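Local structure of putative methylase (Clostridium difficile, 3LDU) at residues 339-345 with 370-376; 295-299 with 334-338; 140-144 with 229-235. The protein probably methylates guanine bases of ribosomal RNA, joining a THUMP RNA-binding domain to a Rossmann-like methyltransferase domain, and binds GTP. All coordinates share one frame; numbering follows the deposited sequence.

Contact 1 (339-345 with 370-376)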
loop_
_atom_site.group_PDB
_atom_site.type_symbol
_atom_site.label_atom_id
_atom_site.label_comp_id
_atom_site.label_asym_id
_atom_site.label_seq_id
_atom_site.Cartn_x
_atom_site.Cartn_y
_atom_site.Cartn_z
ATOM N N SER A 339 -15.655 -3.704 -19.437
ATOM C CA SER A 339 -15.507 -4.333 -18.126
ATOM C C SER A 339 -15.526 -3.196 -17.112
ATOM O O SER A 339 -14.904 -2.169 -17.346
ATOM C CB SER A 339 -14.143 -5.029 -18.015
ATOM O OG SER A 339 -14.033 -6.143 -18.888
ATOM N N TYR A 340 -16.220 -3.360 -15.991
ATOM C CA TYR A 340 -16.234 -2.288 -14.999
ATOM C C TYR A 340 -16.072 -2.838 -13.586
ATOM O O TYR A 340 -16.516 -3.949 -13.288
ATOM C CB TYR A 340 -17.477 -1.395 -15.129
ATOM C CG TYR A 340 -18.718 -2.078 -15.689
ATOM C CD1 TYR A 340 -19.647 -2.671 -14.848
ATOM C CD2 TYR A 340 -18.974 -2.086 -17.054
ATOM C CE1 TYR A 340 -20.787 -3.285 -15.344
ATOM C CE2 TYR A 340 -20.125 -2.710 -17.570
ATOM C CZ TYR A 340 -21.024 -3.304 -16.701
ATOM O OH TYR A 340 -22.174 -3.926 -17.174
ATOM N N TYR A 341 -15.431 -2.047 -12.731
ATOM C CA TYR A 341 -15.055 -2.481 -11.389
ATOM C C TYR A 341 -15.319 -1.316 -10.454
ATOM O O TYR A 341 -14.880 -0.200 -10.719
ATOM C CB TYR A 341 -13.567 -2.845 -11.368
ATOM C CG TYR A 341 -13.203 -3.932 -12.365
ATOM C CD1 TYR A 341 -13.145 -5.268 -11.978
ATOM C CD2 TYR A 341 -12.949 -3.621 -13.708
ATOM C CE1 TYR A 341 -12.815 -6.273 -12.888
ATOM C CE2 TYR A 341 -12.633 -4.625 -14.628
ATOM C CZ TYR A 341 -12.562 -5.944 -14.208
ATOM O OH TYR A 341 -12.254 -6.958 -15.105
ATOM N N LEU A 342 -16.064 -1.556 -9.384
ATOM C CA LEU A 342 -16.459 -0.469 -8.496
ATOM C C LEU A 342 -16.238 -0.874 -7.057
ATOM O O LEU A 342 -16.601 -1.983 -6.653
ATOM C CB LEU A 342 -17.952 -0.150 -8.685
ATOM C CG LEU A 342 -18.377 0.392 -10.051
ATOM C CD1 LEU A 342 -18.828 -0.768 -10.928
ATOM C CD2 LEU A 342 -19.495 1.421 -9.924
ATOM N N ILE A 343 -15.641 0.022 -6.283
ATOM C CA ILE A 343 -15.454 -0.234 -4.860
ATOM C C ILE A 343 -16.414 0.624 -4.035
ATOM O O ILE A 343 -16.534 1.831 -4.257
ATOM C CB ILE A 343 -13.973 -0.002 -4.428
ATOM C CG1 ILE A 343 -13.836 -0.243 -2.924
ATOM C CG2 ILE A 343 -13.485 1.395 -4.834
ATOM C CD1 ILE A 343 -12.375 -0.428 -2.441
ATOM N N THR A 344 -17.148 -0.003 -3.128
ATOM C CA THR A 344 -18.053 0.740 -2.265
ATOM C C THR A 344 -18.360 -0.042 -1.007
ATOM O O THR A 344 -18.311 -1.273 -1.010
ATOM C CB THR A 344 -19.382 1.119 -2.973
ATOM O OG1 THR A 344 -20.219 1.811 -2.039
ATOM C CG2 THR A 344 -20.110 -0.121 -3.474
ATOM N N SER A 345 -18.692 0.672 0.063
ATOM C CA SER A 345 -19.073 0.027 1.314
ATOM C C SER A 345 -20.576 -0.208 1.379
ATOM O O SER A 345 -21.079 -0.797 2.343
ATOM C CB SER A 345 -18.637 0.870 2.511
ATOM O OG SER A 345 -19.333 2.104 2.542
ATOM N N THR A 370 -15.158 -2.009 2.775
ATOM C CA THR A 370 -15.571 -1.871 1.387
ATOM C C THR A 370 -15.551 -3.215 0.667
ATOM O O THR A 370 -14.863 -4.151 1.092
ATOM C CB THR A 370 -14.658 -0.876 0.646
ATOM O OG1 THR A 370 -13.293 -1.202 0.914
ATOM C CG2 THR A 370 -14.905 0.540 1.124
ATOM N N ASN A 371 -16.335 -3.315 -0.405
ATOM C CA ASN A 371 -16.264 -4.458 -1.314
ATOM C C ASN A 371 -15.902 -3.992 -2.712
ATOM O O ASN A 371 -16.301 -2.913 -3.126
ATOM C CB ASN A 371 -17.594 -5.202 -1.368
ATOM C CG ASN A 371 -17.890 -5.954 -0.094
ATOM O OD1 ASN A 371 -17.267 -6.978 0.196
ATOM N ND2 ASN A 371 -18.848 -5.450 0.677
ATOM N N PHE A 372 -15.132 -4.800 -3.430
ATOM C CA PHE A 372 -14.765 -4.488 -4.807
ATOM C C PHE A 372 -15.614 -5.399 -5.685
ATOM O O PHE A 372 -15.433 -6.614 -5.668
ATOM C CB PHE A 372 -13.279 -4.784 -5.013
ATOM C CG PHE A 372 -12.719 -4.293 -6.327
ATOM C CD1 PHE A 372 -13.027 -3.029 -6.817
ATOM C CD2 PHE A 372 -11.857 -5.096 -7.056
ATOM C CE1 PHE A 372 -12.482 -2.576 -8.015
ATOM C CE2 PHE A 372 -11.314 -4.658 -8.253
ATOM C CZ PHE A 372 -11.620 -3.397 -8.731
ATOM N N PHE A 373 -16.557 -4.808 -6.415
ATOM C CA PHE A 373 -17.466 -5.549 -7.294
ATOM C C PHE A 373 -16.918 -5.572 -8.718
ATOM O O PHE A 373 -16.724 -4.528 -9.330
ATOM C CB PHE A 373 -18.820 -4.874 -7.290
ATOM C CG PHE A 373 -19.496 -4.870 -5.954
ATOM C CD1 PHE A 373 -20.294 -5.934 -5.567
ATOM C CD2 PHE A 373 -19.339 -3.801 -5.090
ATOM C CE1 PHE A 373 -20.927 -5.935 -4.334
ATOM C CE2 PHE A 373 -19.974 -3.787 -3.858
ATOM C CZ PHE A 373 -20.771 -4.857 -3.483
ATOM N N GLN A 374 -16.699 -6.767 -9.253
ATOM C CA GLN A 374 -15.969 -6.914 -10.510
ATOM C C GLN A 374 -16.924 -7.386 -11.595
ATOM O O GLN A 374 -17.617 -8.382 -11.413
ATOM C CB GLN A 374 -14.851 -7.941 -10.329
ATOM C CG GLN A 374 -13.903 -7.538 -9.218
ATOM C CD GLN A 374 -12.839 -8.577 -8.904
ATOM O OE1 GLN A 374 -12.291 -8.592 -7.804
ATOM N NE2 GLN A 374 -12.534 -9.440 -9.867
ATOM N N TYR A 375 -16.938 -6.674 -12.717
ATOM C CA TYR A 375 -17.834 -6.986 -13.835
ATOM C C TYR A 375 -17.064 -7.065 -15.150
ATOM O O TYR A 375 -17.180 -6.167 -15.988
ATOM C CB TYR A 375 -18.906 -5.917 -13.976
ATOM C CG TYR A 375 -19.844 -5.767 -12.808
ATOM C CD1 TYR A 375 -21.069 -6.428 -12.790
ATOM C CD2 TYR A 375 -19.522 -4.947 -11.728
ATOM C CE1 TYR A 375 -21.947 -6.280 -11.726
ATOM C CE2 TYR A 375 -20.391 -4.798 -10.652
ATOM C CZ TYR A 375 -21.603 -5.469 -10.656
ATOM O OH TYR A 375 -22.475 -5.327 -9.598
ATOM N N PRO A 376 -16.274 -8.133 -15.339
ATOM C CA PRO A 376 -15.590 -8.315 -16.624
ATOM C C PRO A 376 -16.610 -8.468 -17.736
ATOM O O PRO A 376 -17.687 -9.024 -17.499
ATOM C CB PRO A 376 -14.806 -9.623 -16.432
ATOM C CG PRO A 376 -15.462 -10.304 -15.251
ATOM C CD PRO A 376 -15.906 -9.178 -14.366
HETATM O O HOH W 1 -20.305 -3.196 -0.362
#
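Tyr340, Leu342 and Thr344 each exchange a pair of backbone hydrogen bonds with Tyr375, Phe373 and Asn371, respectively, zipping two antiparallel strands together. The straightest of the six runs from Asn371 N to Thr344 O, with 176° at the hydrogen; it reaches that oxygen from above the carbonyl plane. A water donates to the same Thr344 O and accepts from Asn371 ND2, tying the amide side chain back to the opposite strand. At the non-hydrogen-bonded pairs the alpha hydrogens point across instead: Tyr341 CA lies 3.3 Å from Phe373 O, and Ile343 CA lies 3.3 Å from Asn371 O.

These strands, 339-344 and 368-375, sit in the seven-stranded mixed sheet of a Rossmann-like methyltransferase. Strand 304-307 continues it in parallel beyond 339-344, and strand 368-375 is the antiparallel neighbour on the other flank, with 359-365 at the border.

Aromatic side chains crowd both faces. On the face of Tyr340, Leu342 and Phe373, the rings of Tyr340 and Tyr375 meet obliquely, and Tyr340 CD1 presses on Tyr375 CB at 3.4 Å. Tyr340 chi1, at 29°, is off the usual staggered values and swings the ring toward Tyr375. Both hydroxyls bond to Gln355. Farther along, the methyl CG2 of Thr344 meets Phe373 CE2 at 3.7 Å.

On the reverse face Phe372 has its CG anti to the backbone N (chi1 -170°), which lays CZ 3.3 Å from Tyr341 CB; the two rings are nearly parallel but slid apart. The aliphatic part of Gln374 passes obliquely by the Tyr341 ring, CG at its edge and Gln374 CB 3.6 Å from Tyr341 CD1. Ile343 CD1 reaches Thr370 OG1, and its side chain also approaches Ile179 of the GTP site.

Contact 2 (295-299 with 334-338)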
loop_
_atom_site.group_PDB
_atom_site.type_symbol
_atom_site.label_atom_id
_atom_site.label_comp_id
_atom_site.label_asym_id
_atom_site.label_seq_id
_atom_site.Cartn_x
_atom_site.Cartn_y
_atom_site.Cartn_z
ATOM N N GLN A 295 -23.762 10.062 -17.473
ATOM C CA GLN A 295 -23.926 10.354 -18.886
ATOM C C GLN A 295 -22.768 9.796 -19.683
ATOM O O GLN A 295 -22.623 10.114 -20.867
ATOM C CB GLN A 295 -24.016 11.862 -19.118
ATOM C CG GLN A 295 -25.028 12.535 -18.224
ATOM C CD GLN A 295 -26.413 12.019 -18.473
ATOM O OE1 GLN A 295 -26.919 12.111 -19.592
ATOM N NE2 GLN A 295 -27.043 11.464 -17.436
ATOM N N PHE A 296 -21.921 8.994 -19.045
ATOM C CA PHE A 296 -20.751 8.498 -19.757
ATOM C C PHE A 296 -21.171 7.623 -20.943
ATOM O O PHE A 296 -22.032 6.750 -20.818
ATOM C CB PHE A 296 -19.750 7.762 -18.842
ATOM C CG PHE A 296 -18.563 7.225 -19.587
ATOM C CD1 PHE A 296 -17.568 8.083 -20.036
ATOM C CD2 PHE A 296 -18.470 5.867 -19.895
ATOM C CE1 PHE A 296 -16.481 7.606 -20.748
ATOM C CE2 PHE A 296 -17.384 5.381 -20.607
ATOM C CZ PHE A 296 -16.385 6.257 -21.034
ATOM N N LYS A 297 -20.572 7.888 -22.098
ATOM C CA LYS A 297 -20.825 7.098 -23.298
ATOM C C LYS A 297 -19.527 6.956 -24.083
ATOM O O LYS A 297 -18.652 7.821 -24.017
ATOM C CB LYS A 297 -21.888 7.778 -24.179
ATOM C CG LYS A 297 -23.238 7.956 -23.506
ATOM C CD LYS A 297 -24.164 8.848 -24.336
ATOM C CE LYS A 297 -25.566 8.895 -23.740
ATOM N NZ LYS A 297 -25.585 9.421 -22.346
ATOM N N SER A 298 -19.402 5.869 -24.830
ATOM C CA SER A 298 -18.223 5.684 -25.656
ATOM C C SER A 298 -18.565 4.875 -26.892
ATOM O O SER A 298 -19.471 4.036 -26.864
ATOM C CB SER A 298 -17.114 4.987 -24.869
ATOM O OG SER A 298 -16.000 4.750 -25.705
ATOM N N GLU A 299 -17.834 5.134 -27.971
ATOM C CA GLU A 299 -17.981 4.361 -29.193
ATOM C C GLU A 299 -16.921 3.270 -29.269
ATOM O O GLU A 299 -17.028 2.349 -30.080
ATOM C CB GLU A 299 -17.928 5.267 -30.425
ATOM C CG GLU A 299 -19.268 5.906 -30.763
ATOM C CD GLU A 299 -20.366 4.876 -30.977
ATOM O OE1 GLU A 299 -21.547 5.201 -30.732
ATOM O OE2 GLU A 299 -20.047 3.736 -31.381
ATOM N N LYS A 334 -24.785 0.031 -21.336
ATOM C CA LYS A 334 -24.944 0.498 -22.715
ATOM C C LYS A 334 -23.619 0.544 -23.472
ATOM O O LYS A 334 -23.593 0.773 -24.684
ATOM C CB LYS A 334 -25.618 1.876 -22.748
ATOM C CG LYS A 334 -27.109 1.834 -22.438
ATOM C CD LYS A 334 -27.695 3.227 -22.240
ATOM C CE LYS A 334 -27.558 4.086 -23.485
ATOM N NZ LYS A 334 -28.043 5.479 -23.255
ATOM N N LEU A 335 -22.520 0.354 -22.749
ATOM C CA LEU A 335 -21.201 0.313 -23.363
ATOM C C LEU A 335 -21.044 -0.987 -24.141
ATOM O O LEU A 335 -21.682 -1.995 -23.826
ATOM C CB LEU A 335 -20.108 0.428 -22.281
ATOM C CG LEU A 335 -20.183 1.748 -21.510
ATOM C CD1 LEU A 335 -19.266 1.771 -20.261
ATOM C CD2 LEU A 335 -19.859 2.906 -22.446
ATOM N N LYS A 336 -20.193 -0.968 -25.159
ATOM C CA LYS A 336 -20.021 -2.147 -25.992
ATOM C C LYS A 336 -18.916 -3.039 -25.457
ATOM O O LYS A 336 -17.747 -2.775 -25.689
ATOM C CB LYS A 336 -19.712 -1.747 -27.438
ATOM C CG LYS A 336 -19.578 -2.930 -28.386
ATOM C CD LYS A 336 -20.790 -3.846 -28.288
ATOM C CE LYS A 336 -20.695 -5.011 -29.262
ATOM N NZ LYS A 336 -21.806 -5.980 -29.062
ATOM N N ASN A 337 -19.298 -4.097 -24.747
ATOM C CA ASN A 337 -18.342 -5.087 -24.272
ATOM C C ASN A 337 -17.278 -4.484 -23.356
ATOM O O ASN A 337 -16.104 -4.838 -23.452
ATOM C CB ASN A 337 -17.655 -5.764 -25.458
ATOM C CG ASN A 337 -18.558 -6.741 -26.172
ATOM O OD1 ASN A 337 -19.254 -7.528 -25.540
ATOM N ND2 ASN A 337 -18.552 -6.694 -27.499
ATOM N N TRP A 338 -17.672 -3.561 -22.487
ATOM C CA TRP A 338 -16.723 -3.030 -21.505
ATOM C C TRP A 338 -16.694 -3.900 -20.244
ATOM O O TRP A 338 -17.591 -4.713 -20.017
ATOM C CB TRP A 338 -17.077 -1.583 -21.123
ATOM C CG TRP A 338 -16.632 -0.538 -22.122
ATOM C CD1 TRP A 338 -16.886 -0.528 -23.466
ATOM C CD2 TRP A 338 -15.888 0.659 -21.843
ATOM N NE1 TRP A 338 -16.331 0.595 -24.044
ATOM C CE2 TRP A 338 -15.709 1.337 -23.073
ATOM C CE3 TRP A 338 -15.332 1.218 -20.682
ATOM C CZ2 TRP A 338 -15.014 2.545 -23.170
ATOM C CZ3 TRP A 338 -14.649 2.424 -20.780
ATOM C CH2 TRP A 338 -14.492 3.071 -22.019
HETATM O O HOH W 2 -19.160 1.224 -26.287
#
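Phe296 turns the edge of its ring toward the face of the Trp338 six-membered ring, an offset edge-to-face pair with planes at 69° and centroids 5.6 Å apart. The closest carbons are Phe296 CZ and Trp338 CH2, 3.8 Å apart, with CH2 lying in the plane of the phenyl ring. Phe296 is put there by an extended first torsion, CG anti to the backbone N (chi1 179°), which sets the ring beside its own carbonyl carbon and brings its end nearer to 334-338. Leu335 touches both rings: its CD2 is 4.0 Å from Phe296 CE2, while CD1 rests above the indole, offset toward the rim.

The two loops lie at one end of the Rossmann-like sheet. Residues 295-299 lead from strand 286-290 into strand 304-307; the loop 334-338 links helix 315-333 to strand 339-344. Val200 of strand 199-201 touches both Phe296 and Trp338, and Ile305 backs Leu335 and Trp338, extending the apolar cluster into the sheet.

Ser298 comes at the indole obliquely, OG 3.5 Å from Trp338 CZ2. That hydroxyl bonds to Asp300 N and to a glycerol, and Trp338 NE1 donates to Asp300 O, giving both polar groups partners on the backbone of the same residue. Between the backbones a water bridges the loops, donating to Ser298 O and accepting from Lys336 N at 2.7 Å.

Contact 3 (140-144 with 229-235). With FMT (formic acid), chain C.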
loop_
_atom_site.group_PDB
_atom_site.type_symbol
_atom_site.label_atom_id
_atom_site.label_comp_id
_atom_site.label_asym_id
_atom_site.label_seq_id
_atom_site.Cartn_x
_atom_site.Cartn_y
_atom_site.Cartn_z
ATOM N N LYS A 140 22.660 9.907 16.524
ATOM C CA LYS A 140 22.888 9.683 15.098
ATOM C C LYS A 140 21.583 9.299 14.395
ATOM O O LYS A 140 20.505 9.756 14.787
ATOM C CB LYS A 140 23.982 8.630 14.868
ATOM C CG LYS A 140 25.332 8.976 15.520
ATOM C CD LYS A 140 25.767 10.391 15.160
ATOM C CE LYS A 140 27.125 10.746 15.776
ATOM N NZ LYS A 140 28.225 9.929 15.192
ATOM N N GLU A 141 21.672 8.467 13.360
ATOM C CA GLU A 141 20.480 8.147 12.566
ATOM C C GLU A 141 19.501 7.187 13.260
ATOM O O GLU A 141 19.853 6.473 14.198
ATOM C CB GLU A 141 20.853 7.652 11.161
ATOM C CG GLU A 141 21.276 6.200 11.071
ATOM C CD GLU A 141 22.722 5.965 11.517
ATOM O OE1 GLU A 141 23.331 6.872 12.127
ATOM O OE2 GLU A 141 23.246 4.866 11.245
ATOM N N LYS A 142 18.264 7.186 12.776
ATOM C CA LYS A 142 17.139 6.549 13.468
ATOM C C LYS A 142 16.801 5.153 12.928
ATOM O O LYS A 142 16.722 4.943 11.712
ATOM C CB LYS A 142 15.918 7.480 13.369
ATOM C CG LYS A 142 14.679 7.051 14.135
ATOM C CD LYS A 142 13.574 8.109 13.975
ATOM C CE LYS A 142 12.206 7.588 14.420
ATOM N NZ LYS A 142 11.066 8.457 13.985
ATOM N N TYR A 143 16.623 4.210 13.858
ATOM C CA TYR A 143 16.224 2.822 13.587
ATOM C C TYR A 143 14.949 2.557 14.383
ATOM O O TYR A 143 15.018 2.130 15.539
ATOM C CB TYR A 143 17.334 1.859 14.062
ATOM C CG TYR A 143 18.608 1.969 13.256
ATOM C CD1 TYR A 143 18.912 1.044 12.264
ATOM C CD2 TYR A 143 19.497 3.022 13.462
ATOM C CE1 TYR A 143 20.091 1.157 11.512
ATOM C CE2 TYR A 143 20.657 3.148 12.716
ATOM C CZ TYR A 143 20.947 2.210 11.741
ATOM O OH TYR A 143 22.101 2.336 10.996
ATOM N N PRO A 144 13.773 2.828 13.785
ATOM C CA PRO A 144 12.539 2.768 14.570
ATOM C C PRO A 144 12.168 1.321 14.839
ATOM O O PRO A 144 12.081 0.527 13.907
ATOM C CB PRO A 144 11.494 3.437 13.657
ATOM C CG PRO A 144 12.315 4.156 12.573
ATOM C CD PRO A 144 13.534 3.291 12.409
ATOM N N ILE A 229 13.608 5.982 5.446
ATOM C CA ILE A 229 14.455 6.152 6.636
ATOM C C ILE A 229 15.743 5.327 6.567
ATOM O O ILE A 229 16.783 5.789 7.031
ATOM C CB ILE A 229 13.666 5.835 7.931
ATOM C CG1 ILE A 229 14.385 6.394 9.160
ATOM C CG2 ILE A 229 13.432 4.326 8.070
ATOM C CD1 ILE A 229 14.595 7.895 9.118
ATOM N N SER A 230 15.699 4.130 5.976
ATOM C CA SER A 230 16.881 3.247 5.938
ATOM C C SER A 230 17.976 3.708 4.975
ATOM O O SER A 230 19.089 3.151 4.970
ATOM C CB SER A 230 16.482 1.809 5.582
ATOM O OG SER A 230 15.734 1.781 4.369
ATOM N N GLU A 231 17.673 4.712 4.157
ATOM C CA GLU A 231 18.690 5.274 3.279
ATOM C C GLU A 231 19.791 5.960 4.080
ATOM O O GLU A 231 20.899 6.161 3.573
ATOM C CB GLU A 231 18.082 6.250 2.272
ATOM C CG GLU A 231 17.219 5.576 1.226
ATOM C CD GLU A 231 16.732 6.556 0.191
ATOM O OE1 GLU A 231 15.701 7.217 0.441
ATOM O OE2 GLU A 231 17.386 6.674 -0.868
ATOM N N LYS A 232 19.490 6.322 5.325
ATOM C CA LYS A 232 20.498 6.944 6.190
ATOM C C LYS A 232 21.277 5.946 7.061
ATOM O O LYS A 232 22.223 6.332 7.753
ATOM C CB LYS A 232 19.870 8.012 7.085
ATOM C CG LYS A 232 19.116 9.098 6.322
ATOM C CD LYS A 232 18.512 10.109 7.288
ATOM C CE LYS A 232 17.759 11.208 6.558
ATOM N NZ LYS A 232 18.646 11.967 5.631
ATOM N N TRP A 233 20.906 4.672 7.020
ATOM C CA TRP A 233 21.528 3.688 7.903
ATOM C C TRP A 233 22.980 3.409 7.548
ATOM O O TRP A 233 23.286 2.998 6.431
ATOM C CB TRP A 233 20.759 2.371 7.866
ATOM C CG TRP A 233 19.416 2.421 8.515
ATOM C CD1 TRP A 233 18.840 3.489 9.147
ATOM C CD2 TRP A 233 18.484 1.336 8.620
ATOM N NE1 TRP A 233 17.589 3.134 9.620
ATOM C CE2 TRP A 233 17.352 1.821 9.310
ATOM C CE3 TRP A 233 18.495 0.004 8.189
ATOM C CZ2 TRP A 233 16.240 1.014 9.583
ATOM C CZ3 TRP A 233 17.400 -0.791 8.462
ATOM C CH2 TRP A 233 16.284 -0.283 9.152
ATOM N N ARG A 234 23.865 3.604 8.521
ATOM C CA ARG A 234 25.284 3.298 8.338
ATOM C C ARG A 234 25.516 1.801 8.164
ATOM O O ARG A 234 26.552 1.383 7.641
ATOM C CB ARG A 234 26.092 3.809 9.531
ATOM C CG ARG A 234 26.225 5.313 9.562
ATOM C CD ARG A 234 26.888 5.767 10.854
ATOM N NE ARG A 234 25.967 5.679 11.981
ATOM C CZ ARG A 234 26.333 5.468 13.239
ATOM N NH1 ARG A 234 27.621 5.312 13.557
ATOM N NH2 ARG A 234 25.412 5.414 14.186
ATOM N N THR A 235 24.549 1.000 8.607
ATOM C CA THR A 235 24.664 -0.455 8.581
ATOM C C THR A 235 24.367 -1.042 7.201
ATOM O O THR A 235 24.559 -2.234 6.979
ATOM C CB THR A 235 23.735 -1.120 9.627
ATOM O OG1 THR A 235 22.366 -0.812 9.328
ATOM C CG2 THR A 235 24.063 -0.626 11.028
HETATM C C FMT C . 20.285 -3.258 9.965
HETATM O O1 FMT C . 20.950 -4.151 9.430
HETATM O O2 FMT C . 20.746 -2.374 10.694
HETATM O O HOH W 3 17.761 6.672 9.602
#
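Glu141 reaches across to Arg234 with a carboxylate that collects several donors. Its CB faces the other segment, 4.2 Å from the CB of Lys232. CG takes the cramped site between backbone N and carbonyl carbon (chi1 80°) and packs 3.5 Å from Lys232 O. A second bend, at chi2, brings the carboxylate round to Arg234, whose guanidinium plane stands at 74° to it. Both oxygens offer syn lone pairs to Arg234 NE, each at 2.9 Å, forming a forked salt bridge; OE1 also takes a weak bond from NH2. OE2 accepts from two more donors: Tyr143 OH on its anti side, and Arg234 N from above the carboxylate plane at 3.1 Å. Such a concentration of donors probably stabilises the charged carboxylate.

Here a THUMP-domain loop, leading into strand 145-150, docks on the methyltransferase part, just before helix 238-251. Arg234 NH2 also bonds to Tyr92 O, a second partner for its guanidinium.

The Tyr143 hydroxyl held by Glu141 belongs to a ring stacked face to face on the pyrrole of Trp233, centroids 3.8 Å apart and planes at 20°. Ser230 CB sits over the other indole face, and NE1 donates to Lys142 O, 2.9 Å away. A water links that carbonyl to Ile229 O, while Thr235 OG1 donates to a formic acid molecule.

How the contacts relate
Contact 1 is the buried one, its strands bonded directly by backbone toward one edge of the methyltransferase sheet. Contact 2 belongs to the same domain and adjoins it in sequence: segment 334-338 runs straight into strand 339-344. Their centres are about 17 Å apart, yet contact 2 joins loops nearer the surface and relies on side-chain packing plus one bridging water. Contact 3 lies on the opposite side of the chain's centre, about 41 Å from contact 1 between centres, and joins two domains. Aromatic rings serve all three, but the salt bridge across segments is peculiar to the partly exposed interdomain contact.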